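Local structure of putative glucose-6-phosphate 1-epimerase (Salmonella typhimurium, 2HTA) at residues Arg36-Ile44 and Pro81-Arg89; Gly69-Ser77 and Leu178-Asp186. The protein probably interconverts the alpha and beta anomers of glucose 6-phosphate, acting as a hexose-6-phosphate mutarotase. All coordinates share one frame; numbering follows the deposited sequence.

Contact 1: Arg36-Ile44 and Pro81-Arg89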
# COMPACT_ATOMS: atom_id res chain seq x y z
N ARG A 36 19.18 4.87 4.69
CA ARG A 36 19.54 6.07 3.94
C ARG A 36 18.53 7.12 4.38
O ARG A 36 17.67 6.83 5.22
CB ARG A 36 19.44 5.80 2.44
CG ARG A 36 20.08 4.44 2.10
CD ARG A 36 20.46 4.31 0.62
NE ARG A 36 20.79 2.92 0.29
CZ ARG A 36 21.11 2.55 -0.94
NH1 ARG A 36 21.20 3.49 -1.87
NH2 ARG A 36 21.37 1.26 -1.23
N GLN A 37 18.65 8.32 3.83
CA GLN A 37 17.75 9.39 4.24
C GLN A 37 17.38 10.23 3.08
O GLN A 37 18.22 10.60 2.27
CB GLN A 37 18.38 10.26 5.37
CG GLN A 37 17.36 11.29 5.97
CD GLN A 37 17.95 12.14 7.10
OE1 GLN A 37 19.03 11.83 7.61
NE2 GLN A 37 17.24 13.20 7.48
N LEU A 38 16.08 10.52 2.95
CA LEU A 38 15.64 11.46 1.93
C LEU A 38 14.84 12.58 2.62
O LEU A 38 13.84 12.33 3.30
CB LEU A 38 14.80 10.77 0.88
CG LEU A 38 14.48 11.55 -0.42
CD1 LEU A 38 15.74 12.13 -1.16
CD2 LEU A 38 13.71 10.67 -1.30
N ASP A 39 15.34 13.81 2.48
CA ASP A 39 14.76 14.97 3.22
C ASP A 39 14.62 14.63 4.70
O ASP A 39 15.64 14.31 5.35
CB ASP A 39 13.46 15.40 2.55
CG ASP A 39 13.10 16.87 2.84
OD1 ASP A 39 13.82 17.52 3.63
OD2 ASP A 39 12.04 17.37 2.35
N ASP A 40 13.40 14.64 5.24
CA ASP A 40 13.18 14.34 6.66
C ASP A 40 13.28 12.84 7.02
O ASP A 40 13.46 12.51 8.19
CB ASP A 40 11.79 14.75 7.11
CG ASP A 40 11.61 16.25 7.30
OD1 ASP A 40 12.61 17.00 7.24
OD2 ASP A 40 10.44 16.68 7.51
N LEU A 41 13.14 11.93 6.05
CA LEU A 41 12.74 10.55 6.40
C LEU A 41 13.83 9.51 6.26
O LEU A 41 14.53 9.48 5.23
CB LEU A 41 11.58 10.10 5.50
CG LEU A 41 10.31 10.97 5.54
CD1 LEU A 41 9.15 10.34 4.76
CD2 LEU A 41 9.89 11.23 6.99
N ASP A 42 13.96 8.70 7.30
CA ASP A 42 14.87 7.59 7.26
C ASP A 42 14.25 6.48 6.41
O ASP A 42 13.07 6.19 6.58
CB ASP A 42 15.10 7.10 8.66
CG ASP A 42 16.07 8.00 9.40
OD1 ASP A 42 16.94 8.62 8.73
OD2 ASP A 42 15.96 8.10 10.63
N LEU A 43 15.03 5.94 5.47
CA LEU A 43 14.57 4.86 4.56
C LEU A 43 15.39 3.58 4.79
O LEU A 43 16.58 3.66 5.09
CB LEU A 43 14.75 5.26 3.07
CG LEU A 43 14.18 6.63 2.71
CD1 LEU A 43 14.30 6.93 1.20
CD2 LEU A 43 12.68 6.70 3.13
N ILE A 44 14.74 2.43 4.66
CA ILE A 44 15.40 1.14 4.64
C ILE A 44 15.37 0.63 3.20
O ILE A 44 14.31 0.49 2.59
CB ILE A 44 14.71 0.12 5.59
CG1 ILE A 44 14.58 0.69 7.04
CG2 ILE A 44 15.42 -1.24 5.48
CD1 ILE A 44 15.94 0.96 7.77
N PRO A 81 6.03 14.65 -0.88
CA PRO A 81 6.98 15.08 0.13
C PRO A 81 7.58 13.88 0.87
O PRO A 81 6.98 12.80 0.88
CB PRO A 81 6.11 15.91 1.10
CG PRO A 81 4.93 16.30 0.33
CD PRO A 81 4.67 15.10 -0.57
N PHE A 82 8.78 14.05 1.42
CA PHE A 82 9.41 13.16 2.39
C PHE A 82 9.62 14.00 3.65
O PHE A 82 10.70 14.44 3.94
CB PHE A 82 10.74 12.55 1.89
CG PHE A 82 10.54 11.44 0.90
CD1 PHE A 82 10.76 10.11 1.27
CD2 PHE A 82 10.05 11.71 -0.38
CE1 PHE A 82 10.55 9.08 0.38
CE2 PHE A 82 9.83 10.64 -1.30
CZ PHE A 82 10.04 9.36 -0.91
N LYS A 83 8.53 14.20 4.38
CA LYS A 83 8.47 15.13 5.52
C LYS A 83 7.86 14.42 6.72
O LYS A 83 6.89 13.64 6.61
CB LYS A 83 7.57 16.32 5.18
CG LYS A 83 8.03 17.23 4.04
CD LYS A 83 9.24 18.05 4.41
CE LYS A 83 9.47 19.19 3.38
NZ LYS A 83 10.85 19.72 3.65
N THR A 84 8.40 14.72 7.88
CA THR A 84 7.91 14.21 9.14
C THR A 84 6.41 14.39 9.34
O THR A 84 5.87 15.52 9.30
CB THR A 84 8.76 14.75 10.32
OG1 THR A 84 10.11 14.43 10.04
CG2 THR A 84 8.38 14.08 11.62
N GLY A 85 5.72 13.24 9.48
CA GLY A 85 4.27 13.26 9.75
C GLY A 85 3.37 13.38 8.55
O GLY A 85 2.15 13.29 8.68
N VAL A 86 3.93 13.56 7.36
CA VAL A 86 3.15 13.78 6.16
C VAL A 86 2.99 12.44 5.40
O VAL A 86 3.99 11.78 5.14
CB VAL A 86 3.87 14.85 5.28
CG1 VAL A 86 3.18 15.00 3.92
CG2 VAL A 86 3.83 16.23 6.05
N ALA A 87 1.77 12.09 5.04
CA ALA A 87 1.54 10.81 4.35
C ALA A 87 2.24 10.77 3.03
O ALA A 87 2.19 11.72 2.24
CB ALA A 87 0.03 10.55 4.18
N LEU A 88 2.90 9.65 2.77
CA LEU A 88 3.61 9.44 1.51
C LEU A 88 2.65 9.02 0.40
O LEU A 88 1.74 8.18 0.65
CB LEU A 88 4.68 8.39 1.72
CG LEU A 88 5.89 8.82 2.54
CD1 LEU A 88 6.36 7.67 3.41
CD2 LEU A 88 7.04 9.39 1.63
N ARG A 89 2.81 9.60 -0.81
CA ARG A 89 1.90 9.29 -1.92
C ARG A 89 2.52 8.20 -2.81
O ARG A 89 3.51 8.45 -3.48
CB ARG A 89 1.63 10.53 -2.81
CG ARG A 89 0.69 10.26 -3.98
CD ARG A 89 -0.76 9.94 -3.58
NE ARG A 89 -1.39 11.03 -2.84
CZ ARG A 89 -2.61 10.98 -2.31
NH1 ARG A 89 -3.34 9.85 -2.41
NH2 ARG A 89 -3.10 12.05 -1.65
O HOH W 1 10.13 16.30 0.86
O HOH W 2 11.04 12.01 10.56
O HOH W 3 11.82 19.66 6.60
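L38 rests a single methyl on the F82 ring: CD2 stands 3.7 Å from the ring centroid, 1° off the normal, a CH-pi contact over the middle of the face. L88 CD2 covers the opposite face, so the phenyl is clamped between two leucine methyls. L43 CD2 comes to the ring edge near CE1, and L41 approaches obliquely, its CD1 3.9 Å from F82 CD1 and touching L88 CD2 as well. With CG anti to the carbonyl carbon, L41 lays its branched end against the F82-K83 backbone. M16 of helix 14-22 adds to the apolar packing around L38 and F82.

The leucines L38, L41 and L43 belong to a two-residue beta-hairpin: strands 33-38 and 41-48 are joined by a type II' turn, L38 to L41, whose corner residues D39 and D40 face the irregular 81-89 segment, which ends at R89, probably a substrate-binding residue.

On this outer side the contact is polar and wet. D40 N donates to F82 O (3.0 Å), and D40 OD2 accepts T84 N at 2.9 Å through its anti lone pair, an almost straight bond (164°) that pins the carboxylate to the start of the loop's type II turn, K83 to V86. K83 bends at chi2 (-70°), which curls its chain back to place NZ 2.9 Å from D39 OD2, a salt bridge made on the syn side of the carboxylate and slightly out of its plane. One water links that same D39 OD2 to F82 N; another joins D40 OD1 to K83 NZ.

Contact 2: Gly69-Ser77 and Leu178-Asp186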
# COMPACT_ATOMS: atom_id res chain seq x y z
N GLY A 69 14.34 -9.01 -13.27
CA GLY A 69 13.74 -9.37 -14.57
C GLY A 69 12.43 -8.63 -14.83
O GLY A 69 11.86 -8.79 -15.92
N GLU A 70 11.95 -7.83 -13.87
CA GLU A 70 10.65 -7.11 -14.04
C GLU A 70 10.84 -5.60 -13.91
O GLU A 70 11.84 -5.16 -13.35
CB GLU A 70 9.65 -7.58 -12.96
CG GLU A 70 9.39 -9.07 -12.96
CD GLU A 70 8.76 -9.59 -14.24
OE1 GLU A 70 8.14 -8.81 -14.99
OE2 GLU A 70 8.94 -10.81 -14.50
N GLU A 71 9.92 -4.82 -14.48
CA GLU A 71 9.87 -3.37 -14.25
C GLU A 71 9.31 -3.13 -12.85
O GLU A 71 8.69 -4.02 -12.25
CB GLU A 71 8.94 -2.71 -15.29
CG GLU A 71 9.22 -3.19 -16.73
CD GLU A 71 10.12 -2.30 -17.47
OE1 GLU A 71 11.07 -1.72 -16.86
OE2 GLU A 71 9.87 -2.16 -18.69
N GLU A 72 9.58 -1.96 -12.30
CA GLU A 72 9.02 -1.62 -10.99
C GLU A 72 7.54 -2.04 -10.93
O GLU A 72 6.74 -1.76 -11.83
CB GLU A 72 9.09 -0.09 -10.76
CG GLU A 72 10.54 0.49 -10.74
CD GLU A 72 11.37 0.12 -9.49
OE1 GLU A 72 10.81 -0.32 -8.43
OE2 GLU A 72 12.63 0.26 -9.56
N VAL A 73 7.17 -2.64 -9.82
CA VAL A 73 5.80 -3.11 -9.65
C VAL A 73 4.93 -2.06 -8.96
O VAL A 73 3.74 -1.96 -9.26
CB VAL A 73 5.77 -4.39 -8.85
CG1 VAL A 73 4.31 -4.87 -8.61
CG2 VAL A 73 6.51 -5.46 -9.65
N LEU A 74 5.48 -1.37 -7.97
CA LEU A 74 4.75 -0.33 -7.25
C LEU A 74 5.04 1.05 -7.81
O LEU A 74 6.17 1.36 -8.14
CB LEU A 74 5.15 -0.33 -5.77
CG LEU A 74 4.84 -1.64 -5.01
CD1 LEU A 74 5.45 -1.57 -3.63
CD2 LEU A 74 3.28 -1.87 -4.96
N TRP A 75 4.03 1.89 -7.82
CA TRP A 75 4.17 3.27 -8.30
C TRP A 75 4.43 4.12 -7.07
O TRP A 75 3.81 3.92 -6.00
CB TRP A 75 2.87 3.67 -8.96
CG TRP A 75 2.84 5.06 -9.53
CD1 TRP A 75 3.16 5.45 -10.84
CD2 TRP A 75 2.43 6.25 -8.85
NE1 TRP A 75 2.98 6.80 -10.98
CE2 TRP A 75 2.54 7.33 -9.79
CE3 TRP A 75 1.97 6.53 -7.55
CZ2 TRP A 75 2.22 8.62 -9.46
CZ3 TRP A 75 1.66 7.83 -7.22
CH2 TRP A 75 1.77 8.86 -8.17
N LEU A 76 5.32 5.10 -7.22
CA LEU A 76 5.64 6.06 -6.18
C LEU A 76 5.59 7.45 -6.84
O LEU A 76 6.03 7.60 -7.96
CB LEU A 76 7.02 5.81 -5.63
CG LEU A 76 7.49 6.66 -4.43
CD1 LEU A 76 6.73 6.38 -3.16
CD2 LEU A 76 8.97 6.42 -4.23
N SER A 77 5.01 8.43 -6.16
CA SER A 77 4.86 9.79 -6.73
C SER A 77 6.19 10.53 -6.75
O SER A 77 6.87 10.67 -5.72
CB SER A 77 3.84 10.59 -5.91
OG SER A 77 3.78 11.95 -6.38
N LEU A 178 -4.50 -2.11 3.01
CA LEU A 178 -3.17 -1.96 2.45
C LEU A 178 -3.45 -1.32 1.09
O LEU A 178 -4.06 -1.92 0.21
CB LEU A 178 -2.48 -3.35 2.34
CG LEU A 178 -2.44 -4.15 3.63
CD1 LEU A 178 -1.83 -5.57 3.43
CD2 LEU A 178 -1.59 -3.36 4.69
N HIS A 179 -3.11 -0.03 0.97
CA HIS A 179 -3.63 0.85 -0.08
C HIS A 179 -2.68 0.83 -1.30
O HIS A 179 -2.23 1.88 -1.76
CB HIS A 179 -3.67 2.28 0.49
CG HIS A 179 -4.45 3.27 -0.31
ND1 HIS A 179 -4.15 3.57 -1.61
CD2 HIS A 179 -5.45 4.14 0.06
CE1 HIS A 179 -4.96 4.53 -2.05
NE2 HIS A 179 -5.73 4.91 -1.05
N SER A 180 -2.36 -0.35 -1.82
CA SER A 180 -1.29 -0.45 -2.83
C SER A 180 -1.49 0.29 -4.17
O SER A 180 -2.57 0.20 -4.76
CB SER A 180 -1.05 -1.94 -3.15
OG SER A 180 -1.06 -2.63 -1.93
N TYR A 181 -0.44 0.98 -4.62
CA TYR A 181 -0.35 1.67 -5.92
C TYR A 181 0.54 0.82 -6.86
O TYR A 181 1.73 0.71 -6.61
CB TYR A 181 0.40 2.98 -5.77
CG TYR A 181 -0.39 4.05 -5.04
CD1 TYR A 181 -0.59 3.98 -3.64
CD2 TYR A 181 -0.88 5.13 -5.72
CE1 TYR A 181 -1.27 5.00 -2.91
CE2 TYR A 181 -1.61 6.18 -5.00
CZ TYR A 181 -1.80 6.08 -3.64
OH TYR A 181 -2.49 7.08 -2.95
N PHE A 182 -0.04 0.35 -7.93
CA PHE A 182 0.63 -0.52 -8.89
C PHE A 182 0.94 0.29 -10.12
O PHE A 182 0.10 1.01 -10.65
CB PHE A 182 -0.27 -1.72 -9.20
CG PHE A 182 -0.46 -2.60 -8.02
CD1 PHE A 182 -1.65 -2.58 -7.29
CD2 PHE A 182 0.60 -3.38 -7.56
CE1 PHE A 182 -1.79 -3.37 -6.13
CE2 PHE A 182 0.47 -4.21 -6.42
CZ PHE A 182 -0.73 -4.19 -5.70
N ASN A 183 2.19 0.16 -10.53
CA ASN A 183 2.76 0.80 -11.72
C ASN A 183 2.17 0.13 -12.95
O ASN A 183 2.21 -1.09 -13.10
CB ASN A 183 4.28 0.66 -11.63
CG ASN A 183 5.04 1.44 -12.70
OD1 ASN A 183 4.66 2.55 -13.06
ND2 ASN A 183 6.15 0.85 -13.21
N VAL A 184 1.54 0.93 -13.80
CA VAL A 184 0.95 0.46 -15.06
C VAL A 184 1.47 1.29 -16.23
O VAL A 184 1.87 2.45 -16.04
CB VAL A 184 -0.61 0.42 -15.08
CG1 VAL A 184 -1.12 -0.53 -14.00
CG2 VAL A 184 -1.23 1.80 -14.91
N GLY A 185 1.46 0.71 -17.42
CA GLY A 185 1.93 1.48 -18.61
C GLY A 185 1.02 2.63 -18.97
O GLY A 185 1.49 3.76 -19.23
N ASP A 186 -0.27 2.35 -19.00
CA ASP A 186 -1.26 3.36 -19.33
C ASP A 186 -2.62 3.00 -18.77
O ASP A 186 -3.25 2.03 -19.19
CB ASP A 186 -1.38 3.40 -20.85
CG ASP A 186 -2.29 4.49 -21.37
OD1 ASP A 186 -3.08 5.09 -20.62
OD2 ASP A 186 -2.17 4.77 -22.57
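A single beta bridge, L74 with F182, fastens the irregular 69-77 segment to the end of strand 172-183, the strand of the mutarotase beta-sandwich that carries the probable catalytic H179. Two backbone bonds flank the bridge, N183 N to V73 O and W75 N to Y181 O, which makes L74 and F182 an antiparallel, non-hydrogen-bonded pair. Between them, L74 CA and F182 CA make CA-H...O contacts with Y181 O and V73 O.

Side chains part to two sides. V73 and F182 run side by side, with L74 CD2 reaching F182 CE2 obliquely at 3.9 Å. W75 and Y181 set their rings nearly parallel (21°) but slid so far apart that they barely overlap, meeting at W75 CE3 and Y181 CD2 (3.7 Å). Y181 OH bonds R89 NH1, which connects this aromatic pair to the probable substrate site.

N183 has CG anti to its own N (chi1 -172°), which swings the amide across the 69-77 backbone. N183 OD1 lies at the edge of the indole near CD1. E72 O takes one hydrogen bond from R242 NH2 and a second, 3.0 Å long, from N183 ND2, and it lies in the plane of the N183 amide.

Overall arrangement
From the N terminus the chain passes the hairpin 36-44, then strands 51-56 and 61-67, and enters the long irregular connection that supplies both 69-77 and 81-89. Contact 1 returns 81-89 to the hairpin turn, closing a loop of 36 residues; contact 2 closes a longer one of 100, from 69-77 to strand 172-183. Because 69-77 lies inside the first loop and 178-186 beyond it, the contacts cross rather than nest. Their centres are about 19 Å apart, yet they meet at R89, whose backbone O accepts S77 N. The connection thus ties the N-terminal five-stranded sheet to the sheet bearing the active-site strand.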